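PDB 6OMZ: dihydropteroate synthase from Mycobacterium smegmatis, which probably condenses para-aminobenzoate with 6-hydroxymethyl-7,8-dihydropterin diphosphate to form 7,8-dihydropteroate, the immediate precursor of folates. Local coordinates for residues A183-P187 against E188-I192. The protein carries 1 engineered substitution. Sequence-based numbering, arbitrary orientation.
Sequences AGVEP and ERLVI
Glu186 and Pro187 meet Arg189 and Leu190 round a short 3-10 segment of two overlapping turns, a local contact in the loop that leads from helix 165-182 into strand 190-193 of the TIM barrel of this pterin-binding enzyme. Helix 165-182 ends in a Schellman motif at Gly184, whose positive phi lets the chain leave the helix. Two backbone bonds define the turns: Arg189 N donates to Glu186 O at 2.9 Å, and Leu190 N reaches Pro187 O over a longer 3.3 Å. On the inner side, Val185 CG1, anti to its own nitrogen (chi1 178°), lies 3.9 Å from Leu190 CD2. This buried apolar pair settles on Trp143 of the neighbouring strand, while Val177 and Ala180 of helix 165-182 also touch Leu190. On the outer side Glu186 and Arg189 run side by side, yet their charged ends do not meet. The guanidinium NH1 instead approaches the aliphatic CG of Glu186 at 3.4 Å; the Glu186 chain bends at chi2 (-70°), its OE1 stays 5.1 Å from Arg189 NH1, and the carboxylate is turned 76° from the guanidinium plane. Two waters at the edge of the guanidinium link it to Glu186: one accepts from both the backbone N of Glu186 and Arg189 NH1, the other accepts from NH1 and donates only weakly to Glu186 OE1. Where the strand begins, a third water donates to Pro187 O at 2.6 Å and to Leu190 O at 2.9 Å.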
ATOM      1  N   ALA A 183      -8.962  -9.658 -18.771  1.00 17.67           N
ATOM      2  CA  ALA A 183      -8.222  -8.700 -19.578  1.00 18.56           C
ATOM      3  C   ALA A 183      -6.856  -9.213 -20.022  1.00 25.88           C
ATOM      4  O   ALA A 183      -6.176  -8.517 -20.783  1.00 25.09           O
ATOM      5  CB  ALA A 183      -8.045  -7.396 -18.794  1.00 16.74           C
ATOM      6  N   GLY A 184      -6.426 -10.389 -19.561  1.00 19.29           N
ATOM      7  CA  GLY A 184      -5.167 -10.975 -19.994  1.00 24.36           C
ATOM      8  C   GLY A 184      -4.040 -10.908 -18.980  1.00 25.44           C
ATOM      9  O   GLY A 184      -2.912 -11.295 -19.304  1.00 25.46           O
ATOM     10  N   VAL A 185      -4.293 -10.420 -17.770  1.00 20.98           N
ATOM     11  CA  VAL A 185      -3.285 -10.492 -16.720  1.00 20.69           C
ATOM     12  C   VAL A 185      -3.193 -11.929 -16.223  1.00 27.35           C
ATOM     13  O   VAL A 185      -4.214 -12.604 -16.030  1.00 21.39           O
ATOM     14  CB  VAL A 185      -3.632  -9.518 -15.578  1.00 22.55           C
ATOM     15  CG1 VAL A 185      -2.598  -9.614 -14.447  1.00 21.95           C
ATOM     16  CG2 VAL A 185      -3.685  -8.093 -16.103  1.00 18.65           C
ATOM     17  N   GLU A 186      -1.970 -12.419 -16.030  1.00 22.10           N
ATOM     18  CA  GLU A 186      -1.826 -13.788 -15.552  1.00 20.43           C
ATOM     19  C   GLU A 186      -2.194 -13.852 -14.073  1.00 20.07           C
ATOM     20  O   GLU A 186      -1.818 -12.963 -13.301  1.00 20.77           O
ATOM     21  CB  GLU A 186      -0.405 -14.308 -15.766  1.00 23.72           C
ATOM     22  CG  GLU A 186       0.059 -14.306 -17.228  1.00 40.21           C
ATOM     23  CD  GLU A 186      -0.637 -15.350 -18.095  1.00 60.67           C
ATOM     24  OE1 GLU A 186      -0.491 -15.278 -19.336  1.00 69.15           O
ATOM     25  OE2 GLU A 186      -1.322 -16.242 -17.545  1.00 67.32           O
ATOM     26  N   PRO A 187      -2.955 -14.867 -13.657  1.00 25.53           N
ATOM     27  CA  PRO A 187      -3.405 -14.922 -12.252  1.00 21.61           C
ATOM     28  C   PRO A 187      -2.264 -14.863 -11.256  1.00 23.72           C
ATOM     29  O   PRO A 187      -2.409 -14.256 -10.187  1.00 21.86           O
ATOM     30  CB  PRO A 187      -4.146 -16.267 -12.174  1.00 25.04           C
ATOM     31  CG  PRO A 187      -4.482 -16.616 -13.580  1.00 31.75           C
ATOM     32  CD  PRO A 187      -3.416 -16.023 -14.446  1.00 27.81           C
ATOM     33  N   GLU A 188      -1.115 -15.453 -11.602  1.00 22.50           N
ATOM     34  CA  GLU A 188       0.017 -15.459 -10.687  0.58 18.27           C
ATOM     35  C   GLU A 188       0.561 -14.062 -10.400  1.00 23.28           C
ATOM     36  O   GLU A 188       1.313 -13.901  -9.438  1.00 23.38           O
ATOM     37  CB  GLU A 188       1.140 -16.338 -11.245  0.58 24.50           C
ATOM     38  CG  GLU A 188       0.788 -17.822 -11.392  0.58 28.66           C
ATOM     39  CD  GLU A 188      -0.011 -18.141 -12.647  0.58 28.15           C
ATOM     40  OE1 GLU A 188      -0.240 -17.235 -13.479  0.58 20.12           O
ATOM     41  OE2 GLU A 188      -0.409 -19.316 -12.802  0.58 31.69           O
ATOM     42  N   ARG A 189       0.195 -13.052 -11.187  1.00 18.77           N
ATOM     43  CA  ARG A 189       0.762 -11.717 -11.015  1.00 17.86           C
ATOM     44  C   ARG A 189      -0.125 -10.781 -10.198  1.00 18.89           C
ATOM     45  O   ARG A 189       0.202  -9.604 -10.050  1.00 20.20           O
ATOM     46  CB  ARG A 189       1.071 -11.109 -12.386  1.00 22.31           C
ATOM     47  CG  ARG A 189       2.117 -11.927 -13.141  1.00 22.23           C
ATOM     48  CD  ARG A 189       2.831 -11.129 -14.214  1.00 29.45           C
ATOM     49  NE  ARG A 189       3.981 -11.865 -14.740  1.00 31.95           N
ATOM     50  CZ  ARG A 189       4.000 -12.511 -15.900  1.00 28.24           C
ATOM     51  NH1 ARG A 189       2.931 -12.511 -16.687  1.00 31.30           N
ATOM     52  NH2 ARG A 189       5.097 -13.149 -16.285  1.00 30.47           N
ATOM     53  N   LEU A 190      -1.209 -11.275  -9.626  1.00 18.83           N
ATOM     54  CA  LEU A 190      -2.108 -10.419  -8.870  1.00 11.94           C
ATOM     55  C   LEU A 190      -1.811 -10.482  -7.378  1.00 16.10           C
ATOM     56  O   LEU A 190      -1.450 -11.533  -6.845  1.00 19.54           O
ATOM     57  CB  LEU A 190      -3.556 -10.811  -9.143  1.00 12.55           C
ATOM     58  CG  LEU A 190      -3.842 -10.550 -10.617  1.00 22.87           C
ATOM     59  CD1 LEU A 190      -5.036 -11.343 -11.093  1.00 22.10           C
ATOM     60  CD2 LEU A 190      -4.025  -9.041 -10.848  1.00 13.79           C
ATOM     61  N   VAL A 191      -1.941  -9.331  -6.723  1.00 12.11           N
ATOM     62  CA  VAL A 191      -1.902  -9.177  -5.277  1.00 12.95           C
ATOM     63  C   VAL A 191      -3.187  -8.455  -4.890  1.00 10.77           C
ATOM     64  O   VAL A 191      -3.696  -7.629  -5.655  1.00 12.63           O
ATOM     65  CB  VAL A 191      -0.647  -8.377  -4.841  1.00 11.84           C
ATOM     66  CG1 VAL A 191      -0.616  -8.153  -3.324  1.00 11.41           C
ATOM     67  CG2 VAL A 191       0.642  -9.073  -5.335  1.00 12.97           C
ATOM     68  N   ILE A 192      -3.741  -8.785  -3.717  1.00 11.28           N
ATOM     69  CA  ILE A 192      -4.932  -8.090  -3.237  1.00 11.93           C
ATOM     70  C   ILE A 192      -4.642  -7.451  -1.883  1.00 14.63           C
ATOM     71  O   ILE A 192      -3.741  -7.868  -1.153  1.00 12.84           O
ATOM     72  CB  ILE A 192      -6.159  -9.019  -3.149  1.00 10.39           C
ATOM     73  CG1 ILE A 192      -5.841 -10.254  -2.302  1.00 11.97           C
ATOM     74  CG2 ILE A 192      -6.636  -9.386  -4.569  1.00  9.37           C
ATOM     75  CD1 ILE A 192      -7.022 -11.225  -2.138  1.00 16.76           C
TER
HETATM   76  O   HOH W   1       0.391 -10.768 -16.663  1.00 18.83           O
HETATM   77  O   HOH W   2       2.712 -14.103 -19.007  1.00 46.29           O
HETATM   78  O   HOH W   3      -2.098 -14.294  -7.576  1.00 24.70           O